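Local coordinates for protein D-glyceraldehyde dehydrogenase (NADP(+)) (Thermoplasma acidophilum, PDB 5IZD) that oxidises D-glyceraldehyde to glycerate with NADP(+) and water in the non-phosphorylated Entner-Doudoroff pathway, working as a homotetramer, at residues A329-V334 with Y361-T366; W271-N276 with P385-R390; E73-N78 with V185-E190; E81-I86 with E99-V104. One frame throughout, in Å; residues are numbered along the deposited sequence.

Overall arrangement
From the N terminus, helix 39-77 brings in the first segment of contact 3, which closes only at helix 178-190. Contact 4 is nested inside that loop. It is a short closure between helix 79-90 and helix 94-112. Both contacts lie among helices beside the eight-stranded sheet, where helix 178-190 connects strands 168-172 and 198-200, and they touch through Ile-75 and Val-104. Contact 2 opens later, at the end of helix 262-274, and closes on strand 386-392. Contact 1 is nested inside it and joins helix 324-339 to the approach to strand 366-369. The two loops follow one another and do not cross. Trp-275 and Glu-99 link contacts 2 and 4.

Contact 1 (A329-V334 with Y361-T366); sequences ATSEIV and YFFLPT
Thr-366, whose methyl faces Val-334 across the contact, has its hydroxyl gripped twice. OG1 of Thr-366 donates to the carbonyl O of Leu-364 at 2.8 Å, and it accepts from the backbone N of Gly-348. The donor stands above the Leu-364 carbonyl plane, 41° out of it. The hydroxyl is thereby tied down, and the methyl is turned to the helix. CG2 of Thr-366 lies 4.4 Å from CG2 of Val-334, a loose apolar touch.

The main partner of the helix is the ring of Phe-363. Its CG is anti to the backbone N (chi1 -158°), and the ring reaches toward Thr-330 tip to tip. CG2 of Thr-330 sits over the centre of one ring face, 3.9 Å from the centroid and 8° off the ring normal. This is a CH-pi contact with almost no offset. The hydroxyl of Thr-330 is bonded back to the carbonyl of Ala-326, one turn earlier, a bond that is likely to hold the methyl over the ring. CG2 of Val-334 approaches obliquely, 4.0 Å from CZ of Phe-363. OG of Ser-331 also comes obliquely, 3.9 Å from CE1 of Phe-363, while its own bond goes to the carbonyl of Leu-327.

Leu-327 touches the same ring, and Val-386 of strand 386-392 touches both Thr-330 and Thr-366. Thr-330 is about 5 Å, side chain to side chain, from Ile-382, a probable NADP contact. The contact is typical of an alpha/beta domain: helix 324-339 packs against the seven-stranded sheet and meets the loop entering strand 366-369.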
# COMPACT_ATOMS: atom_id res chain seq x y z
N ALA A 329 -30.54 25.93 -23.87
CA ALA A 329 -29.11 25.86 -24.14
C ALA A 329 -28.83 24.82 -25.26
O ALA A 329 -28.08 25.07 -26.16
CB ALA A 329 -28.33 25.58 -22.84
N THR A 330 -29.48 23.67 -25.20
CA THR A 330 -29.36 22.66 -26.21
C THR A 330 -29.79 23.17 -27.58
O THR A 330 -29.08 22.92 -28.56
CB THR A 330 -30.14 21.40 -25.79
OG1 THR A 330 -29.75 21.00 -24.49
CG2 THR A 330 -29.92 20.28 -26.76
N SER A 331 -30.90 23.93 -27.67
CA SER A 331 -31.33 24.51 -28.97
C SER A 331 -30.34 25.49 -29.54
O SER A 331 -30.13 25.49 -30.72
CB SER A 331 -32.69 25.26 -28.91
OG SER A 331 -33.58 24.43 -28.24
N GLU A 332 -29.77 26.33 -28.69
CA GLU A 332 -28.72 27.28 -29.09
C GLU A 332 -27.50 26.57 -29.68
O GLU A 332 -27.01 27.02 -30.69
CB GLU A 332 -28.29 28.13 -27.89
CG GLU A 332 -29.34 29.18 -27.51
CD GLU A 332 -29.07 29.82 -26.17
OE1 GLU A 332 -28.14 29.40 -25.46
OE2 GLU A 332 -29.82 30.74 -25.80
N ILE A 333 -27.05 25.49 -29.03
CA ILE A 333 -25.92 24.68 -29.45
C ILE A 333 -26.22 24.13 -30.85
O ILE A 333 -25.43 24.30 -31.76
CB ILE A 333 -25.58 23.55 -28.42
CG1 ILE A 333 -24.78 24.12 -27.23
CG2 ILE A 333 -24.66 22.48 -29.00
CD1 ILE A 333 -24.87 23.27 -25.95
N VAL A 334 -27.40 23.54 -31.04
CA VAL A 334 -27.76 22.97 -32.33
C VAL A 334 -27.82 24.05 -33.41
O VAL A 334 -27.28 23.86 -34.53
CB VAL A 334 -29.07 22.17 -32.24
CG1 VAL A 334 -29.59 21.76 -33.62
CG2 VAL A 334 -28.83 20.94 -31.36
N TYR A 361 -39.49 19.13 -21.14
CA TYR A 361 -38.22 19.57 -21.77
C TYR A 361 -37.49 18.48 -22.54
O TYR A 361 -36.30 18.23 -22.35
CB TYR A 361 -37.28 20.20 -20.73
CG TYR A 361 -38.02 21.06 -19.71
CD1 TYR A 361 -38.84 22.10 -20.09
CD2 TYR A 361 -37.88 20.81 -18.37
CE1 TYR A 361 -39.50 22.89 -19.15
CE2 TYR A 361 -38.55 21.56 -17.41
CZ TYR A 361 -39.33 22.60 -17.79
OH TYR A 361 -39.98 23.29 -16.77
N PHE A 362 -38.21 17.89 -23.48
CA PHE A 362 -37.71 16.80 -24.30
C PHE A 362 -36.94 17.36 -25.46
O PHE A 362 -37.24 18.42 -25.98
CB PHE A 362 -38.88 15.96 -24.81
CG PHE A 362 -39.60 15.22 -23.72
CD1 PHE A 362 -39.12 13.99 -23.26
CD2 PHE A 362 -40.73 15.78 -23.10
CE1 PHE A 362 -39.77 13.31 -22.25
CE2 PHE A 362 -41.36 15.09 -22.06
CZ PHE A 362 -40.88 13.84 -21.65
N PHE A 363 -35.90 16.64 -25.89
CA PHE A 363 -35.16 16.98 -27.10
C PHE A 363 -34.80 15.66 -27.83
O PHE A 363 -34.43 14.69 -27.20
CB PHE A 363 -33.89 17.78 -26.75
CG PHE A 363 -33.38 18.60 -27.88
CD1 PHE A 363 -33.89 19.88 -28.10
CD2 PHE A 363 -32.49 18.08 -28.78
CE1 PHE A 363 -33.48 20.65 -29.16
CE2 PHE A 363 -32.06 18.85 -29.86
CZ PHE A 363 -32.57 20.14 -30.05
N LEU A 364 -34.91 15.66 -29.15
CA LEU A 364 -34.62 14.46 -29.93
C LEU A 364 -33.14 14.11 -29.97
O LEU A 364 -32.29 15.01 -29.97
CB LEU A 364 -35.10 14.63 -31.38
CG LEU A 364 -36.63 14.74 -31.63
CD1 LEU A 364 -36.92 15.17 -33.06
CD2 LEU A 364 -37.24 13.36 -31.36
N PRO A 365 -32.82 12.79 -30.05
CA PRO A 365 -31.47 12.40 -30.44
C PRO A 365 -30.99 13.12 -31.70
O PRO A 365 -31.71 13.18 -32.72
CB PRO A 365 -31.63 10.89 -30.72
CG PRO A 365 -32.71 10.48 -29.79
CD PRO A 365 -33.70 11.61 -29.90
N THR A 366 -29.83 13.75 -31.62
CA THR A 366 -29.35 14.64 -32.65
C THR A 366 -27.89 14.25 -33.07
O THR A 366 -26.99 14.22 -32.23
CB THR A 366 -29.41 16.09 -32.19
OG1 THR A 366 -30.76 16.44 -31.82
CG2 THR A 366 -28.89 17.01 -33.30

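Contact 2 (W271-N276 with P385-R390); sequences WAKYWN and PVIGAR
Tyr-274, in the last turn of helix 262-274, comes up to Pro-385, just before strand 386-392, with their CA atoms 5.8 Å apart. Lys-273 carries the contact. Its chain bends at chi2 (63°) and again at chi3, and slides past Ile-387. CD of Lys-273 rests 3.7 Å from CB of Ile-387. NZ of Lys-273 donates to the carbonyl O of Val-386 at 3.0 Å, from well above the carbonyl plane. It also bonds to the carbonyl of Ala-284 and weakly to that of Ala-384, so the buried amine is met by backbone oxygens. An alanine here would probably leave the carbonyls of Val-386 and Ala-284 without this donor and open a gap beside Ile-387.

Tyr-274 crosses Pro-385 at about a right angle, with CD1 of Tyr-274 4.0 Å from CB of Pro-385. The carbonyl O of Pro-385 lies at the ring edge, near its plane. CG of Lys-273 lies over one face, toward the rim, and the ring hydroxyl is bonded to Ser-305. The strand runs between 366-369 and 284-290, all three parallel, as in the open alpha/beta sheet of the aldehyde dehydrogenase catalytic domain.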
# COMPACT_ATOMS: atom_id res chain seq x y z
N TRP A 271 -25.80 3.59 -25.39
CA TRP A 271 -25.66 3.83 -23.95
C TRP A 271 -24.94 5.16 -23.65
O TRP A 271 -25.49 6.06 -22.96
CB TRP A 271 -24.95 2.67 -23.23
CG TRP A 271 -24.83 3.00 -21.79
CD1 TRP A 271 -25.76 2.77 -20.81
CD2 TRP A 271 -23.73 3.66 -21.16
NE1 TRP A 271 -25.32 3.27 -19.62
CE2 TRP A 271 -24.08 3.85 -19.81
CE3 TRP A 271 -22.50 4.16 -21.61
CZ2 TRP A 271 -23.24 4.47 -18.91
CZ3 TRP A 271 -21.66 4.82 -20.69
CH2 TRP A 271 -22.04 4.95 -19.38
N ALA A 272 -23.77 5.35 -24.25
CA ALA A 272 -22.93 6.48 -23.89
C ALA A 272 -23.50 7.83 -24.28
O ALA A 272 -23.28 8.81 -23.58
CB ALA A 272 -21.48 6.28 -24.44
N LYS A 273 -24.27 7.88 -25.37
CA LYS A 273 -24.91 9.10 -25.76
C LYS A 273 -26.25 9.35 -25.06
O LYS A 273 -26.56 10.47 -24.68
CB LYS A 273 -25.19 9.13 -27.25
CG LYS A 273 -25.67 10.48 -27.77
CD LYS A 273 -24.65 11.60 -27.61
CE LYS A 273 -24.88 12.46 -26.40
NZ LYS A 273 -23.82 13.48 -26.24
N TYR A 274 -27.08 8.32 -24.96
CA TYR A 274 -28.49 8.54 -24.61
C TYR A 274 -28.85 8.22 -23.22
O TYR A 274 -29.93 8.62 -22.78
CB TYR A 274 -29.46 7.85 -25.61
CG TYR A 274 -29.18 8.25 -27.00
CD1 TYR A 274 -29.16 9.60 -27.36
CD2 TYR A 274 -28.90 7.30 -27.99
CE1 TYR A 274 -28.89 9.99 -28.66
CE2 TYR A 274 -28.65 7.68 -29.28
CZ TYR A 274 -28.62 9.01 -29.63
OH TYR A 274 -28.34 9.41 -30.95
N TRP A 275 -28.00 7.53 -22.49
CA TRP A 275 -28.26 7.27 -21.07
C TRP A 275 -28.37 8.60 -20.39
O TRP A 275 -27.59 9.50 -20.65
CB TRP A 275 -27.15 6.47 -20.49
CG TRP A 275 -27.27 5.93 -19.09
CD1 TRP A 275 -28.19 5.02 -18.60
CD2 TRP A 275 -26.37 6.20 -18.01
NE1 TRP A 275 -27.89 4.70 -17.30
CE2 TRP A 275 -26.77 5.39 -16.92
CE3 TRP A 275 -25.24 7.01 -17.87
CZ2 TRP A 275 -26.09 5.38 -15.70
CZ3 TRP A 275 -24.54 6.99 -16.63
CH2 TRP A 275 -24.98 6.19 -15.58
N ASN A 276 -29.48 8.76 -19.66
CA ASN A 276 -29.81 10.01 -18.97
C ASN A 276 -29.87 11.19 -19.94
O ASN A 276 -29.54 12.31 -19.59
CB ASN A 276 -28.81 10.30 -17.84
CG ASN A 276 -29.42 11.15 -16.73
OD1 ASN A 276 -30.64 11.17 -16.57
ND2 ASN A 276 -28.59 11.90 -16.01
N PRO A 385 -28.61 15.19 -25.76
CA PRO A 385 -28.51 14.02 -26.65
C PRO A 385 -28.02 14.33 -28.10
O PRO A 385 -28.65 13.95 -29.07
CB PRO A 385 -29.94 13.45 -26.61
CG PRO A 385 -30.76 14.68 -26.48
CD PRO A 385 -30.02 15.57 -25.53
N VAL A 386 -26.88 15.00 -28.19
CA VAL A 386 -26.38 15.60 -29.41
C VAL A 386 -24.91 15.16 -29.57
O VAL A 386 -24.14 15.27 -28.61
CB VAL A 386 -26.37 17.15 -29.32
CG1 VAL A 386 -25.85 17.76 -30.61
CG2 VAL A 386 -27.74 17.72 -28.97
N ILE A 387 -24.51 14.71 -30.75
CA ILE A 387 -23.12 14.36 -30.97
C ILE A 387 -22.74 14.62 -32.43
O ILE A 387 -23.54 14.43 -33.32
CB ILE A 387 -22.84 12.90 -30.52
CG1 ILE A 387 -21.33 12.58 -30.52
CG2 ILE A 387 -23.57 11.89 -31.42
CD1 ILE A 387 -20.95 11.36 -29.69
N GLY A 388 -21.51 15.09 -32.65
CA GLY A 388 -20.90 15.17 -33.98
C GLY A 388 -19.94 14.03 -34.16
O GLY A 388 -19.38 13.53 -33.15
N ALA A 389 -19.71 13.68 -35.44
CA ALA A 389 -18.87 12.59 -35.83
C ALA A 389 -17.86 13.05 -36.88
O ALA A 389 -18.13 13.92 -37.70
CB ALA A 389 -19.67 11.43 -36.37
N ARG A 390 -16.67 12.44 -36.83
CA ARG A 390 -15.60 12.76 -37.75
C ARG A 390 -14.79 11.51 -38.08
O ARG A 390 -14.68 10.60 -37.26
CB ARG A 390 -14.69 13.84 -37.17
CG ARG A 390 -13.60 14.32 -38.12
CD ARG A 390 -12.42 14.90 -37.36
NE ARG A 390 -11.41 15.46 -38.26
CZ ARG A 390 -10.32 14.81 -38.64
NH1 ARG A 390 -10.08 13.58 -38.21
NH2 ARG A 390 -9.45 15.39 -39.46

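Contact 3 (E73-N78 with V185-E190); sequences ELIEKN and VRKFVE
The flat amide of Asn-78 has CE of Lys-187 above one face, off toward ND2 and CB. ND2 of Asn-78 is 4.0 Å from CE of Lys-187. In its own plane the amide gives a nearly straight bond (168°) from ND2 of Asn-78 to the carbonyl O of Leu-74, 2.9 Å away. That oxygen also accepts from the backbone N of Asn-78. Two donors thus hold it, and the amide is fixed in rotation. The other flat group is the carboxylate of Glu-190. NZ of Lys-187 meets OE2 of Glu-190 at 3.1 Å on the syn side, somewhat out of the plane. This salt bridge lies within one helix, three residues apart.

Lys-187 is the centre of the packing. Chi2 (-77°) folds CD back, and CD of Lys-187 comes 3.7 Å from CB of Leu-74. Nearer the backbone, CB of Lys-187 meets CG1 of Ile-75 at 3.6 Å. The contact joins the C-terminal end of helix 39-77 to helix 178-190, the helix of a beta-alpha-beta crossover between parallel strands 168-172 and 198-200 of the cofactor-binding sheet. The two short helix axes approach to 9.6 Å at 125°.

An alanine in place of Lys-187 would probably leave Glu-190 without its charge partner and open a gap beside Leu-74 and Asn-78. The ammonium also makes a cation-pi contact with Trp-183, one turn earlier, whose side chain touches Ile-75 and Asn-78. CD1 of Leu-74 lies 3.9 Å from CB of Glu-190, and the two side chains cross obliquely.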
# COMPACT_ATOMS: atom_id res chain seq x y z
N GLU A 73 -29.53 -0.85 4.60
CA GLU A 73 -30.66 -1.79 4.71
C GLU A 73 -32.05 -1.09 4.63
O GLU A 73 -32.95 -1.63 4.01
CB GLU A 73 -30.62 -2.60 5.99
CG GLU A 73 -29.38 -3.50 6.12
CD GLU A 73 -29.07 -3.86 7.58
OE1 GLU A 73 -30.00 -4.19 8.37
OE2 GLU A 73 -27.90 -3.81 7.95
N LEU A 74 -32.19 0.07 5.28
CA LEU A 74 -33.45 0.85 5.25
C LEU A 74 -33.75 1.38 3.87
O LEU A 74 -34.85 1.31 3.43
CB LEU A 74 -33.43 2.01 6.24
CG LEU A 74 -33.45 1.62 7.71
CD1 LEU A 74 -33.36 2.87 8.55
CD2 LEU A 74 -34.72 0.87 8.06
N ILE A 75 -32.72 1.83 3.15
CA ILE A 75 -32.84 2.29 1.77
C ILE A 75 -33.32 1.12 0.93
O ILE A 75 -34.30 1.23 0.20
CB ILE A 75 -31.52 2.93 1.26
CG1 ILE A 75 -31.31 4.26 1.97
CG2 ILE A 75 -31.54 3.14 -0.24
CD1 ILE A 75 -30.00 4.99 1.65
N GLU A 76 -32.68 -0.02 1.09
CA GLU A 76 -33.03 -1.25 0.33
C GLU A 76 -34.48 -1.70 0.53
O GLU A 76 -35.18 -2.01 -0.42
CB GLU A 76 -32.12 -2.35 0.83
CG GLU A 76 -31.81 -3.49 -0.11
CD GLU A 76 -30.48 -4.14 0.29
OE1 GLU A 76 -30.11 -4.21 1.53
OE2 GLU A 76 -29.83 -4.59 -0.65
N LYS A 77 -34.91 -1.74 1.79
CA LYS A 77 -36.25 -2.15 2.17
C LYS A 77 -37.33 -1.25 1.51
O LYS A 77 -38.37 -1.73 1.12
CB LYS A 77 -36.41 -2.10 3.71
N ASN A 78 -37.02 0.03 1.37
CA ASN A 78 -37.97 1.05 0.90
C ASN A 78 -37.59 1.66 -0.43
O ASN A 78 -38.03 2.76 -0.75
CB ASN A 78 -37.97 2.14 1.94
CG ASN A 78 -38.49 1.67 3.26
OD1 ASN A 78 -39.69 1.58 3.42
ND2 ASN A 78 -37.60 1.36 4.22
N VAL A 185 -31.04 11.34 3.22
CA VAL A 185 -30.70 11.93 4.50
C VAL A 185 -31.59 11.39 5.62
O VAL A 185 -31.09 11.06 6.70
CB VAL A 185 -30.78 13.49 4.45
CG1 VAL A 185 -30.71 14.11 5.84
CG2 VAL A 185 -29.62 14.04 3.58
N ARG A 186 -32.89 11.32 5.36
CA ARG A 186 -33.86 10.83 6.33
C ARG A 186 -33.53 9.36 6.65
O ARG A 186 -33.54 8.99 7.82
CB ARG A 186 -35.30 11.02 5.84
CG ARG A 186 -36.43 10.63 6.82
CD ARG A 186 -37.81 11.06 6.32
NE ARG A 186 -37.99 12.53 6.32
CZ ARG A 186 -38.37 13.29 7.36
NH1 ARG A 186 -38.65 12.78 8.57
NH2 ARG A 186 -38.48 14.63 7.20
N LYS A 187 -33.14 8.55 5.65
CA LYS A 187 -32.73 7.17 5.93
C LYS A 187 -31.51 7.08 6.85
O LYS A 187 -31.47 6.26 7.75
CB LYS A 187 -32.58 6.34 4.64
CG LYS A 187 -33.90 6.12 3.92
CD LYS A 187 -34.74 5.04 4.59
CE LYS A 187 -36.16 5.04 4.05
NZ LYS A 187 -36.94 6.18 4.62
N PHE A 188 -30.52 7.94 6.64
CA PHE A 188 -29.38 8.03 7.54
C PHE A 188 -29.78 8.44 8.96
O PHE A 188 -29.30 7.84 9.98
CB PHE A 188 -28.31 8.97 6.97
CG PHE A 188 -27.39 8.30 6.05
CD1 PHE A 188 -27.73 8.14 4.72
CD2 PHE A 188 -26.20 7.75 6.51
CE1 PHE A 188 -26.86 7.52 3.84
CE2 PHE A 188 -25.35 7.11 5.62
CZ PHE A 188 -25.69 6.98 4.28
N VAL A 189 -30.66 9.44 9.04
CA VAL A 189 -31.29 9.81 10.32
C VAL A 189 -32.00 8.62 11.00
O VAL A 189 -31.68 8.28 12.16
CB VAL A 189 -32.25 11.04 10.22
CG1 VAL A 189 -32.88 11.35 11.57
CG2 VAL A 189 -31.45 12.26 9.79
N GLU A 190 -32.88 7.94 10.29
CA GLU A 190 -33.57 6.78 10.87
C GLU A 190 -32.60 5.64 11.24
O GLU A 190 -32.92 4.86 12.11
CB GLU A 190 -34.68 6.29 9.94
CG GLU A 190 -35.80 7.31 9.73
CD GLU A 190 -36.67 7.09 8.49
OE1 GLU A 190 -37.73 7.79 8.40
OE2 GLU A 190 -36.33 6.23 7.61

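Contact 4 (E81-I86 with E99-V104); sequences ELENII and EEVDGV
Val-101 puts one methyl, CG2, among three side chains of the facing helix. CG2 of Val-101 is 3.7 Å from CD2 of Leu-82, and CG of Leu-82 is just as near. CG of Glu-83 also lies 3.7 Å from CG2 of Val-101, the two side chains crossing at about a right angle. CD1 of Ile-86 is 3.9 Å from the same methyl. With CG1 anti to the backbone N (chi1 177°), CG2 is the branch of Val-101 that meets helix 79-90. Ile-86 also rests on Glu-100, where its CG2 lies 4.2 Å from OE1 of Glu-100.

The two segments form a helical hairpin. Helix 79-90 turns back through a short loop into helix 94-112, and the short axes come within 9.6 Å at 129°. Apolar side chains, CG of Glu-83 and the carboxylate of Glu-100 make up the interface, and no hydrogen bond crosses it.

The next shell holds the charged ends. Glu-100 is extended beyond CG. Its OE1 forms a salt bridge with Lys-92, from the loop of the hairpin, and its OE2 accepts from the backbone N of both Ala-152 and Gly-153. The buried carboxylate therefore has three partners. Its side chain is about 7 Å from that of Asn-149, the probable transition-state stabiliser. OE2 of Glu-83 and OD1 of Asp-102 are 5.6 Å apart, like charges that Arg-79 bridges by a salt bridge to each. Farther out, Leu-82 packs on Ser-180 and Trp-183 of helix 178-190. Glu-99 touches Thr-486 of the second subunit.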
# COMPACT_ATOMS: atom_id res chain seq x y z
N GLU A 81 -39.68 3.82 -3.05
CA GLU A 81 -39.97 5.23 -2.80
C GLU A 81 -38.89 6.14 -3.45
O GLU A 81 -39.18 7.17 -4.07
CB GLU A 81 -40.06 5.50 -1.30
CG GLU A 81 -41.25 4.83 -0.59
CD GLU A 81 -41.18 5.09 0.93
OE1 GLU A 81 -40.25 5.80 1.38
OE2 GLU A 81 -42.00 4.54 1.68
N LEU A 82 -37.66 5.71 -3.41
CA LEU A 82 -36.60 6.49 -4.00
C LEU A 82 -36.61 6.44 -5.53
O LEU A 82 -36.37 7.46 -6.16
CB LEU A 82 -35.24 6.02 -3.47
CG LEU A 82 -34.10 6.84 -4.04
CD1 LEU A 82 -34.23 8.32 -3.72
CD2 LEU A 82 -32.79 6.32 -3.47
N GLU A 83 -36.94 5.30 -6.08
CA GLU A 83 -37.06 5.09 -7.50
C GLU A 83 -38.11 6.05 -8.06
O GLU A 83 -37.92 6.70 -9.04
CB GLU A 83 -37.41 3.64 -7.75
CG GLU A 83 -36.21 2.70 -7.71
CD GLU A 83 -36.56 1.24 -7.69
OE1 GLU A 83 -37.71 0.85 -7.87
OE2 GLU A 83 -35.67 0.43 -7.48
N ASN A 84 -39.24 6.12 -7.38
CA ASN A 84 -40.30 7.03 -7.72
C ASN A 84 -39.93 8.51 -7.68
O ASN A 84 -40.27 9.26 -8.59
CB ASN A 84 -41.54 6.75 -6.85
CG ASN A 84 -42.15 5.38 -7.14
OD1 ASN A 84 -41.96 4.81 -8.23
ND2 ASN A 84 -42.86 4.83 -6.17
N ILE A 85 -39.23 8.93 -6.65
CA ILE A 85 -38.80 10.33 -6.54
C ILE A 85 -37.89 10.72 -7.71
O ILE A 85 -38.07 11.78 -8.33
CB ILE A 85 -38.05 10.56 -5.22
CG1 ILE A 85 -39.09 10.50 -4.09
CG2 ILE A 85 -37.30 11.88 -5.24
CD1 ILE A 85 -38.48 10.30 -2.72
N ILE A 86 -36.94 9.85 -8.04
CA ILE A 86 -36.09 10.09 -9.18
C ILE A 86 -36.88 10.17 -10.48
O ILE A 86 -36.60 11.05 -11.29
CB ILE A 86 -34.98 9.02 -9.28
CG1 ILE A 86 -34.03 9.15 -8.07
CG2 ILE A 86 -34.23 9.14 -10.60
CD1 ILE A 86 -33.24 7.90 -7.84
N GLU A 99 -31.58 1.39 -11.66
CA GLU A 99 -30.13 1.27 -11.72
C GLU A 99 -29.45 2.28 -10.78
O GLU A 99 -28.54 1.92 -10.05
CB GLU A 99 -29.66 1.36 -13.18
CG GLU A 99 -28.26 1.85 -13.39
CD GLU A 99 -27.83 1.74 -14.85
OE1 GLU A 99 -26.64 1.40 -15.04
OE2 GLU A 99 -28.64 2.04 -15.75
N GLU A 100 -29.94 3.51 -10.73
CA GLU A 100 -29.38 4.49 -9.83
C GLU A 100 -29.49 4.09 -8.37
O GLU A 100 -28.58 4.28 -7.61
CB GLU A 100 -29.94 5.87 -10.08
CG GLU A 100 -29.27 6.89 -9.19
CD GLU A 100 -29.49 8.31 -9.60
OE1 GLU A 100 -30.11 8.58 -10.63
OE2 GLU A 100 -29.03 9.17 -8.88
N VAL A 101 -30.62 3.51 -7.99
CA VAL A 101 -30.83 3.08 -6.64
C VAL A 101 -29.98 1.83 -6.32
O VAL A 101 -29.48 1.67 -5.25
CB VAL A 101 -32.33 2.90 -6.35
CG1 VAL A 101 -32.54 2.38 -4.96
CG2 VAL A 101 -33.03 4.24 -6.52
N ASP A 102 -29.79 0.97 -7.30
CA ASP A 102 -28.94 -0.17 -7.17
C ASP A 102 -27.56 0.38 -6.75
O ASP A 102 -26.94 -0.10 -5.85
CB ASP A 102 -28.79 -0.85 -8.52
CG ASP A 102 -29.89 -1.85 -8.82
OD1 ASP A 102 -30.71 -2.12 -7.97
OD2 ASP A 102 -29.90 -2.40 -9.91
N GLY A 103 -27.12 1.40 -7.45
CA GLY A 103 -25.86 2.05 -7.24
C GLY A 103 -25.71 2.74 -5.92
O GLY A 103 -24.64 2.80 -5.39
N VAL A 104 -26.80 3.26 -5.40
CA VAL A 104 -26.77 3.91 -4.12
C VAL A 104 -26.43 2.83 -3.09
O VAL A 104 -25.63 3.04 -2.23
CB VAL A 104 -28.13 4.60 -3.79
CG1 VAL A 104 -28.31 4.82 -2.31
CG2 VAL A 104 -28.29 5.92 -4.50